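Local coordinates for lysyl-trna-dependent l-ysyl-phosphatidylgycerol synthase (Bacillus licheniformis, PDB 4V36), which transfers lysine from lysyl-tRNA to the membrane lipid phosphatidylglycerol, a modification linked to bacterial resistance, at residues D39-Y44 and I52-V57; V62-P67 and K179-G184. One frame throughout, in Å; residues are numbered along the deposited sequence.

Interaction 1. Residues D39-Y44 and I52-V57; sequences DKRFFY and IQFAKV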
ATOM      1  N   ASP A  39      -3.591 -13.384  -3.498  1.00 19.08           N
ATOM      2  CA  ASP A  39      -4.588 -13.017  -4.498  1.00 26.65           C
ATOM      3  C   ASP A  39      -3.934 -12.508  -5.779  1.00 25.30           C
ATOM      4  O   ASP A  39      -4.597 -11.925  -6.638  1.00 25.02           O
ATOM      5  CB  ASP A  39      -5.543 -11.961  -3.938  1.00 26.41           C
ATOM      6  CG  ASP A  39      -4.840 -10.664  -3.582  1.00 29.57           C
ATOM      7  OD1 ASP A  39      -3.607 -10.690  -3.378  1.00 29.65           O
ATOM      8  OD2 ASP A  39      -5.522  -9.621  -3.501  1.00 25.21           O
ATOM      9  N   LYS A  40      -2.630 -12.728  -5.897  1.00 25.75           N
ATOM     10  CA  LYS A  40      -1.887 -12.336  -7.088  1.00 26.30           C
ATOM     11  C   LYS A  40      -0.971 -13.463  -7.548  1.00 25.90           C
ATOM     12  O   LYS A  40      -0.377 -14.162  -6.728  1.00 22.55           O
ATOM     13  CB  LYS A  40      -1.069 -11.071  -6.823  1.00 20.81           C
ATOM     14  CG  LYS A  40      -1.903  -9.810  -6.681  1.00 27.28           C
ATOM     15  CD  LYS A  40      -1.057  -8.640  -6.214  1.00 25.35           C
ATOM     16  CE  LYS A  40      -0.562  -8.857  -4.795  1.00 26.05           C
ATOM     17  NZ  LYS A  40      -1.694  -8.988  -3.835  1.00 22.57           N
ATOM     18  N   ARG A  41      -0.864 -13.640  -8.862  1.00 25.95           N
ATOM     19  CA  ARG A  41       0.040 -14.637  -9.421  1.00 26.78           C
ATOM     20  C   ARG A  41       1.454 -14.078  -9.504  1.00 26.33           C
ATOM     21  O   ARG A  41       1.648 -12.865  -9.572  1.00 20.68           O
ATOM     22  CB  ARG A  41      -0.438 -15.090 -10.803  1.00 27.21           C
ATOM     23  CG  ARG A  41      -1.798 -15.769 -10.794  1.00 36.83           C
ATOM     24  CD  ARG A  41      -2.134 -16.360 -12.155  1.00 40.68           C
ATOM     25  NE  ARG A  41      -1.180 -17.391 -12.555  1.00 43.26           N
ATOM     26  CZ  ARG A  41      -1.284 -18.675 -12.228  1.00 46.47           C
ATOM     27  NH1 ARG A  41      -2.302 -19.094 -11.488  1.00 44.20           N
ATOM     28  NH2 ARG A  41      -0.367 -19.542 -12.637  1.00 50.89           N
ATOM     29  N   PHE A  42       2.441 -14.967  -9.494  1.00 30.18           N
ATOM     30  CA  PHE A  42       3.837 -14.548  -9.510  1.00 30.32           C
ATOM     31  C   PHE A  42       4.530 -14.939 -10.810  1.00 37.11           C
ATOM     32  O   PHE A  42       4.239 -15.983 -11.393  1.00 44.59           O
ATOM     33  CB  PHE A  42       4.590 -15.150  -8.321  1.00 24.81           C
ATOM     34  CG  PHE A  42       4.107 -14.660  -6.985  1.00 25.74           C
ATOM     35  CD1 PHE A  42       3.473 -13.434  -6.867  1.00 32.42           C
ATOM     36  CD2 PHE A  42       4.290 -15.426  -5.846  1.00 28.66           C
ATOM     37  CE1 PHE A  42       3.029 -12.983  -5.640  1.00 24.86           C
ATOM     38  CE2 PHE A  42       3.848 -14.981  -4.616  1.00 34.49           C
ATOM     39  CZ  PHE A  42       3.216 -13.757  -4.513  1.00 24.88           C
ATOM     40  N   PHE A  43       5.446 -14.088 -11.261  1.00 32.81           N
ATOM     41  CA  PHE A  43       6.256 -14.385 -12.435  1.00 27.73           C
ATOM     42  C   PHE A  43       7.728 -14.134 -12.135  1.00 30.77           C
ATOM     43  O   PHE A  43       8.189 -12.993 -12.152  1.00 34.23           O
ATOM     44  CB  PHE A  43       5.808 -13.545 -13.634  1.00 25.33           C
ATOM     45  CG  PHE A  43       6.520 -13.889 -14.915  1.00 32.68           C
ATOM     46  CD1 PHE A  43       6.030 -14.879 -15.749  1.00 37.52           C
ATOM     47  CD2 PHE A  43       7.678 -13.222 -15.284  1.00 32.16           C
ATOM     48  CE1 PHE A  43       6.682 -15.199 -16.927  1.00 40.54           C
ATOM     49  CE2 PHE A  43       8.334 -13.538 -16.459  1.00 39.74           C
ATOM     50  CZ  PHE A  43       7.835 -14.528 -17.282  1.00 38.20           C
ATOM     51  N   TYR A  44       8.461 -15.205 -11.851  1.00 34.47           N
ATOM     52  CA  TYR A  44       9.890 -15.097 -11.590  1.00 38.90           C
ATOM     53  C   TYR A  44      10.673 -15.123 -12.894  1.00 38.43           C
ATOM     54  O   TYR A  44      10.339 -15.872 -13.813  1.00 42.07           O
ATOM     55  CB  TYR A  44      10.359 -16.225 -10.670  1.00 32.35           C
ATOM     56  CG  TYR A  44       9.833 -16.121  -9.256  1.00 35.23           C
ATOM     57  CD1 TYR A  44      10.529 -15.411  -8.287  1.00 39.19           C
ATOM     58  CD2 TYR A  44       8.643 -16.733  -8.889  1.00 39.69           C
ATOM     59  CE1 TYR A  44      10.053 -15.312  -6.993  1.00 40.52           C
ATOM     60  CE2 TYR A  44       8.158 -16.639  -7.598  1.00 38.12           C
ATOM     61  CZ  TYR A  44       8.867 -15.926  -6.654  1.00 34.73           C
ATOM     62  OH  TYR A  44       8.390 -15.831  -5.367  1.00 32.09           O
ATOM     63  N   ILE A  52       7.703 -10.434 -10.777  1.00 26.29           N
ATOM     64  CA  ILE A  52       6.548  -9.613 -11.116  1.00 19.87           C
ATOM     65  C   ILE A  52       5.265 -10.209 -10.541  1.00 26.73           C
ATOM     66  O   ILE A  52       4.919 -11.356 -10.825  1.00 30.97           O
ATOM     67  CB  ILE A  52       6.395  -9.449 -12.641  1.00 23.93           C
ATOM     68  CG1 ILE A  52       7.418  -8.444 -13.171  1.00 23.76           C
ATOM     69  CG2 ILE A  52       4.986  -8.993 -12.994  1.00 17.29           C
ATOM     70  CD1 ILE A  52       7.264  -8.141 -14.647  1.00 22.70           C
ATOM     71  N   GLN A  53       4.571  -9.426  -9.721  1.00 20.43           N
ATOM     72  CA  GLN A  53       3.286  -9.839  -9.170  1.00 26.60           C
ATOM     73  C   GLN A  53       2.157  -9.213  -9.981  1.00 22.92           C
ATOM     74  O   GLN A  53       2.218  -8.034 -10.328  1.00 24.65           O
ATOM     75  CB  GLN A  53       3.174  -9.439  -7.699  1.00 24.87           C
ATOM     76  CG  GLN A  53       4.339  -9.901  -6.845  1.00 30.57           C
ATOM     77  CD  GLN A  53       4.187  -9.508  -5.389  1.00 36.05           C
ATOM     78  OE1 GLN A  53       3.083  -9.226  -4.920  1.00 30.13           O
ATOM     79  NE2 GLN A  53       5.301  -9.485  -4.664  1.00 30.37           N
ATOM     80  N   PHE A  54       1.127  -9.996 -10.278  1.00 17.95           N
ATOM     81  CA  PHE A  54       0.054  -9.515 -11.138  1.00 22.69           C
ATOM     82  C   PHE A  54      -1.265 -10.240 -10.910  1.00 18.70           C
ATOM     83  O   PHE A  54      -1.325 -11.244 -10.200  1.00 19.35           O
ATOM     84  CB  PHE A  54       0.460  -9.649 -12.609  1.00 18.34           C
ATOM     85  CG  PHE A  54       0.624 -11.072 -13.065  1.00 20.98           C
ATOM     86  CD1 PHE A  54       1.799 -11.763 -12.816  1.00 24.57           C
ATOM     87  CD2 PHE A  54      -0.395 -11.717 -13.747  1.00 27.86           C
ATOM     88  CE1 PHE A  54       1.953 -13.072 -13.236  1.00 28.23           C
ATOM     89  CE2 PHE A  54      -0.248 -13.026 -14.169  1.00 28.53           C
ATOM     90  CZ  PHE A  54       0.929 -13.704 -13.912  1.00 25.21           C
ATOM     91  N   ALA A  55      -2.320  -9.717 -11.524  1.00 17.95           N
ATOM     92  CA  ALA A  55      -3.629 -10.353 -11.501  1.00 15.61           C
ATOM     93  C   ALA A  55      -4.218 -10.356 -12.905  1.00 19.37           C
ATOM     94  O   ALA A  55      -3.966  -9.444 -13.692  1.00 24.05           O
ATOM     95  CB  ALA A  55      -4.557  -9.644 -10.530  1.00 18.75           C
ATOM     96  N   LYS A  56      -4.994 -11.386 -13.219  1.00 30.48           N
ATOM     97  CA  LYS A  56      -5.565 -11.531 -14.552  1.00 29.51           C
ATOM     98  C   LYS A  56      -7.008 -11.040 -14.596  1.00 30.59           C
ATOM     99  O   LYS A  56      -7.832 -11.431 -13.769  1.00 34.83           O
ATOM    100  CB  LYS A  56      -5.488 -12.990 -15.007  1.00 34.12           C
ATOM    101  CG  LYS A  56      -6.017 -13.241 -16.411  1.00 41.07           C
ATOM    102  CD  LYS A  56      -5.845 -14.700 -16.806  1.00 42.94           C
ATOM    103  CE  LYS A  56      -6.445 -14.979 -18.175  1.00 46.94           C
ATOM    104  NZ  LYS A  56      -7.910 -14.716 -18.199  1.00 50.10           N
ATOM    105  N   VAL A  57      -7.301 -10.168 -15.556  1.00 31.39           N
ATOM    106  CA  VAL A  57      -8.657  -9.673 -15.765  1.00 31.17           C
ATOM    107  C   VAL A  57      -9.044  -9.829 -17.232  1.00 32.41           C
ATOM    108  O   VAL A  57      -8.737  -8.970 -18.061  1.00 32.45           O
ATOM    109  CB  VAL A  57      -8.802  -8.194 -15.350  1.00 30.87           C
ATOM    110  CG1 VAL A  57     -10.239  -7.728 -15.542  1.00 30.11           C
ATOM    111  CG2 VAL A  57      -8.367  -7.999 -13.907  1.00 25.58           C
TER
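Arg41 and Phe54 pair through two backbone bonds, Arg41 N to Phe54 O at 2.8 Å and Phe54 N to Arg41 O at 3.0 Å. Arg41 CB lies over one face of the Phe54 ring, offset toward the rim, 4.0 Å from the ring centroid in a CH-pi contact. Phe54 CG sits between the backbone N and carbonyl carbon (chi1 66°). Its ring lies beside the neighbouring strand, with CE1 3.9 Å from Phe43 CB. Phe43 and Ile52 form the next hydrogen-bonded pair. Strands 41-44 and 50-57 make an antiparallel hairpin, and 41-44 is an outermost strand of the long mixed sheet. On the opposite face, the non-hydrogen-bonded pair Phe42 and Gln53 lie side by side and point the same way. Gln53 CG is 3.6 Å from Phe42 CE1, and the amide plane is turned 59° from the ring. The Gln53 NE2 bonds to Ser32 O. Lys40 bends back, and its NZ meets Asp39 OD1 at 2.6 Å in a salt bridge. The carbonyls of Leu34 and Phe181 also bind this ammonium. Arg41 NE bonds to Ile10 O. Phe81 of helix 74-87 meets the rings of Phe43 and Phe54.

Interaction 2. Residues V62-P67 and K179-G184; sequences VVLGDP and KGFSLG. With LYN (2,6-diamino-hexanoic acid amide), chain C.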
ATOM      1  N   VAL A  62      -2.882  -7.130 -14.953  1.00 24.55           N
ATOM      2  CA  VAL A  62      -2.538  -5.941 -14.182  1.00 19.30           C
ATOM      3  C   VAL A  62      -1.405  -6.225 -13.200  1.00 19.98           C
ATOM      4  O   VAL A  62      -1.577  -6.979 -12.244  1.00 18.47           O
ATOM      5  CB  VAL A  62      -3.750  -5.396 -13.403  1.00 20.45           C
ATOM      6  CG1 VAL A  62      -3.384  -4.098 -12.695  1.00 11.21           C
ATOM      7  CG2 VAL A  62      -4.930  -5.181 -14.338  1.00 17.34           C
ATOM      8  N   VAL A  63      -0.250  -5.614 -13.444  1.00 19.92           N
ATOM      9  CA  VAL A  63       0.912  -5.780 -12.576  1.00 17.76           C
ATOM     10  C   VAL A  63       0.872  -4.787 -11.419  1.00 20.59           C
ATOM     11  O   VAL A  63       0.570  -3.609 -11.613  1.00 24.16           O
ATOM     12  CB  VAL A  63       2.228  -5.599 -13.360  1.00 22.90           C
ATOM     13  CG1 VAL A  63       3.431  -5.730 -12.437  1.00 16.49           C
ATOM     14  CG2 VAL A  63       2.312  -6.605 -14.495  1.00 20.61           C
ATOM     15  N   LEU A  64       1.173  -5.265 -10.214  1.00 15.28           N
ATOM     16  CA  LEU A  64       1.201  -4.403  -9.039  1.00 18.18           C
ATOM     17  C   LEU A  64       2.604  -3.858  -8.780  1.00 17.51           C
ATOM     18  O   LEU A  64       3.466  -4.560  -8.253  1.00 22.75           O
ATOM     19  CB  LEU A  64       0.697  -5.157  -7.807  1.00 15.30           C
ATOM     20  CG  LEU A  64       0.608  -4.337  -6.518  1.00 22.71           C
ATOM     21  CD1 LEU A  64      -0.342  -3.163  -6.700  1.00 26.49           C
ATOM     22  CD2 LEU A  64       0.173  -5.204  -5.350  1.00 24.50           C
ATOM     23  N   GLY A  65       2.825  -2.604  -9.162  1.00 15.24           N
ATOM     24  CA  GLY A  65       4.088  -1.935  -8.908  1.00 17.71           C
ATOM     25  C   GLY A  65       5.221  -2.376  -9.813  1.00 19.98           C
ATOM     26  O   GLY A  65       5.018  -3.119 -10.772  1.00 19.47           O
ATOM     27  N   ASP A  66       6.423  -1.899  -9.504  1.00 22.35           N
ATOM     28  CA  ASP A  66       7.627  -2.307 -10.215  1.00 22.89           C
ATOM     29  C   ASP A  66       8.028  -3.716  -9.782  1.00 27.96           C
ATOM     30  O   ASP A  66       7.520  -4.220  -8.781  1.00 34.57           O
ATOM     31  CB  ASP A  66       8.761  -1.309  -9.953  1.00 25.88           C
ATOM     32  CG  ASP A  66       8.485   0.056 -10.551  1.00 27.09           C
ATOM     33  OD1 ASP A  66       8.570   0.190 -11.790  1.00 31.13           O
ATOM     34  OD2 ASP A  66       8.191   0.996  -9.782  1.00 35.58           O
ATOM     35  N   PRO A  67       8.926  -4.368 -10.542  1.00 26.25           N
ATOM     36  CA  PRO A  67       9.391  -5.692 -10.114  1.00 30.40           C
ATOM     37  C   PRO A  67      10.109  -5.663  -8.766  1.00 35.00           C
ATOM     38  O   PRO A  67      10.565  -4.607  -8.328  1.00 37.76           O
ATOM     39  CB  PRO A  67      10.359  -6.101 -11.230  1.00 28.93           C
ATOM     40  CG  PRO A  67       9.903  -5.340 -12.419  1.00 20.28           C
ATOM     41  CD  PRO A  67       9.418  -4.024 -11.888  1.00 24.26           C
ATOM     42  N   LYS A 179     -11.362  -5.016   0.561  1.00 16.34           N
ATOM     43  CA  LYS A 179     -10.766  -4.762  -0.743  1.00 18.42           C
ATOM     44  C   LYS A 179      -9.468  -5.552  -0.849  1.00 19.35           C
ATOM     45  O   LYS A 179      -8.975  -6.071   0.152  1.00 25.08           O
ATOM     46  CB  LYS A 179     -10.516  -3.267  -0.946  1.00 19.61           C
ATOM     47  CG  LYS A 179     -11.785  -2.429  -0.977  1.00 24.06           C
ATOM     48  CD  LYS A 179     -11.471  -0.947  -1.106  1.00 38.42           C
ATOM     49  CE  LYS A 179     -12.745  -0.120  -1.193  1.00 44.66           C
ATOM     50  NZ  LYS A 179     -13.629  -0.327  -0.014  1.00 54.67           N
ATOM     51  N   GLY A 180      -8.912  -5.647  -2.052  1.00 19.33           N
ATOM     52  CA  GLY A 180      -7.724  -6.456  -2.254  1.00 13.78           C
ATOM     53  C   GLY A 180      -6.745  -5.924  -3.281  1.00 15.22           C
ATOM     54  O   GLY A 180      -6.692  -4.720  -3.545  1.00 20.44           O
ATOM     55  N   PHE A 181      -5.963  -6.839  -3.848  1.00 12.28           N
ATOM     56  CA  PHE A 181      -4.936  -6.533  -4.843  1.00 20.49           C
ATOM     57  C   PHE A 181      -3.888  -5.554  -4.315  1.00 18.03           C
ATOM     58  O   PHE A 181      -2.821  -5.966  -3.859  1.00 21.69           O
ATOM     59  CB  PHE A 181      -5.569  -5.984  -6.127  1.00 10.40           C
ATOM     60  CG  PHE A 181      -4.583  -5.764  -7.238  1.00 17.72           C
ATOM     61  CD1 PHE A 181      -3.949  -6.839  -7.839  1.00 17.41           C
ATOM     62  CD2 PHE A 181      -4.291  -4.485  -7.681  1.00 21.21           C
ATOM     63  CE1 PHE A 181      -3.038  -6.642  -8.861  1.00 22.68           C
ATOM     64  CE2 PHE A 181      -3.382  -4.281  -8.702  1.00 21.22           C
ATOM     65  CZ  PHE A 181      -2.755  -5.361  -9.294  1.00  9.17           C
ATOM     66  N   SER A 182      -4.196  -4.262  -4.377  1.00 24.02           N
ATOM     67  CA  SER A 182      -3.254  -3.229  -3.954  1.00 22.67           C
ATOM     68  C   SER A 182      -3.489  -2.802  -2.511  1.00 20.22           C
ATOM     69  O   SER A 182      -2.734  -1.998  -1.962  1.00 15.38           O
ATOM     70  CB  SER A 182      -3.351  -2.012  -4.873  1.00 17.17           C
ATOM     71  OG  SER A 182      -4.647  -1.444  -4.816  1.00 27.58           O
ATOM     72  N   LEU A 183      -4.544  -3.333  -1.905  1.00 21.27           N
ATOM     73  CA  LEU A 183      -4.849  -3.053  -0.508  1.00 22.48           C
ATOM     74  C   LEU A 183      -4.870  -4.348   0.289  1.00 26.51           C
ATOM     75  O   LEU A 183      -5.143  -5.418  -0.256  1.00 20.36           O
ATOM     76  CB  LEU A 183      -6.192  -2.329  -0.376  1.00 17.98           C
ATOM     77  CG  LEU A 183      -6.317  -0.965  -1.060  1.00 20.12           C
ATOM     78  CD1 LEU A 183      -7.736  -0.431  -0.947  1.00 26.40           C
ATOM     79  CD2 LEU A 183      -5.327   0.026  -0.475  1.00 21.18           C
ATOM     80  N   GLY A 184      -4.580  -4.253   1.580  1.00 27.77           N
ATOM     81  CA  GLY A 184      -4.599  -5.422   2.435  1.00 20.70           C
ATOM     82  C   GLY A 184      -5.968  -5.676   3.027  1.00 23.60           C
ATOM     83  O   GLY A 184      -6.830  -4.797   3.034  1.00 21.33           O
TER
HETATM   84  N   LYN C1851      -7.326  -0.659   6.543  1.00 32.88           N
HETATM   85  CA  LYN C1851      -7.593  -1.415   5.333  1.00 49.64           C
HETATM   86  CB  LYN C1851      -8.929  -0.976   4.741  1.00 49.51           C
HETATM   87  CG  LYN C1851      -9.238  -1.680   3.425  1.00 46.60           C
HETATM   88  CD  LYN C1851     -10.741  -1.834   3.223  1.00 38.01           C
HETATM   89  CE  LYN C1851     -11.442  -0.483   3.156  1.00 43.85           C
HETATM   90  NZ  LYN C1851     -12.907  -0.687   2.995  1.00 44.04           N
HETATM   91  C   LYN C1851      -6.490  -1.196   4.338  1.00 55.67           C
HETATM   92  O   LYN C1851      -6.044  -0.070   4.175  1.00 67.74           O
HETATM   93  NT  LYN C1851      -6.014  -2.241   3.662  1.00 43.05           N
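Gly184 O accepts a hydrogen bond from the amide nitrogen of the bound lysine amide, with NT of the ligand 2.8 Å away. The N-H...O angle is 146°. At the other end of the ligand, its side-chain NZ is 3.1 Å from Lys179 NZ. Lys179 also makes a cation-pi contact with Tyr288. Between these two ligand contacts the chain folds through a type II' beta turn from Gly180 to Leu183, closed by a bond from Leu183 N to Gly180 O of 3.0 Å. Phe181 takes the second position of the turn with a positive phi. Its CG is anti to the backbone N (chi1 -175°), and its ring reaches strand 60-69, one of the strands of the mixed sheet. The domain belongs to the acetyltransferase clan, consistent with a GNAT-like fold. The ring tip meets Val62 and Leu64, alternate residues on one side of that strand. Phe181 CZ is 3.7 Å from Val62 CG1 and 3.8 Å from Leu64 CB. Val62 O sits at the ring edge, near the ring plane, 3.6 Å from CZ. Leu64 slides past the ring in the opposite direction. Its two methyls then reach the turn itself: CD1 lies 3.7 Å from Ser182 CB, and CD2 packs against Phe181 O at 3.4 Å. Leu329 of helix 319-330 touches both Val62 and Phe181, and Ile330 touches Ser182. Tyr95 of strand 91-97 packs on Leu64 and Ser182. Gly184 N makes a weak hydrogen bond to Asp224 OD1, a residue of the same ligand pocket.

Overall arrangement
The centres of interactions 1 and 2 are about 9 Å apart, and strands 50-57 and 60-69 join them as neighbours in one sheet. Ala55 O and Val62 N lie 2.8 Å apart, a probable hydrogen bond between these strands. Phe54 CB packs on Val62 O at 3.4 Å. A second link runs from the hairpin to the turn: Asp39 OD2 is 2.8 Å from Phe181 N, again a probable hydrogen bond. Asp39 and Lys40 together thus hold both backbone polar atoms of Phe181. The lysine amide touches residues of 179-184, whereas the Lys40 side chain stays about 11 Å from it. The Asp39-Lys40 end of interaction 1 may thus act as a second shell to this part of the pocket.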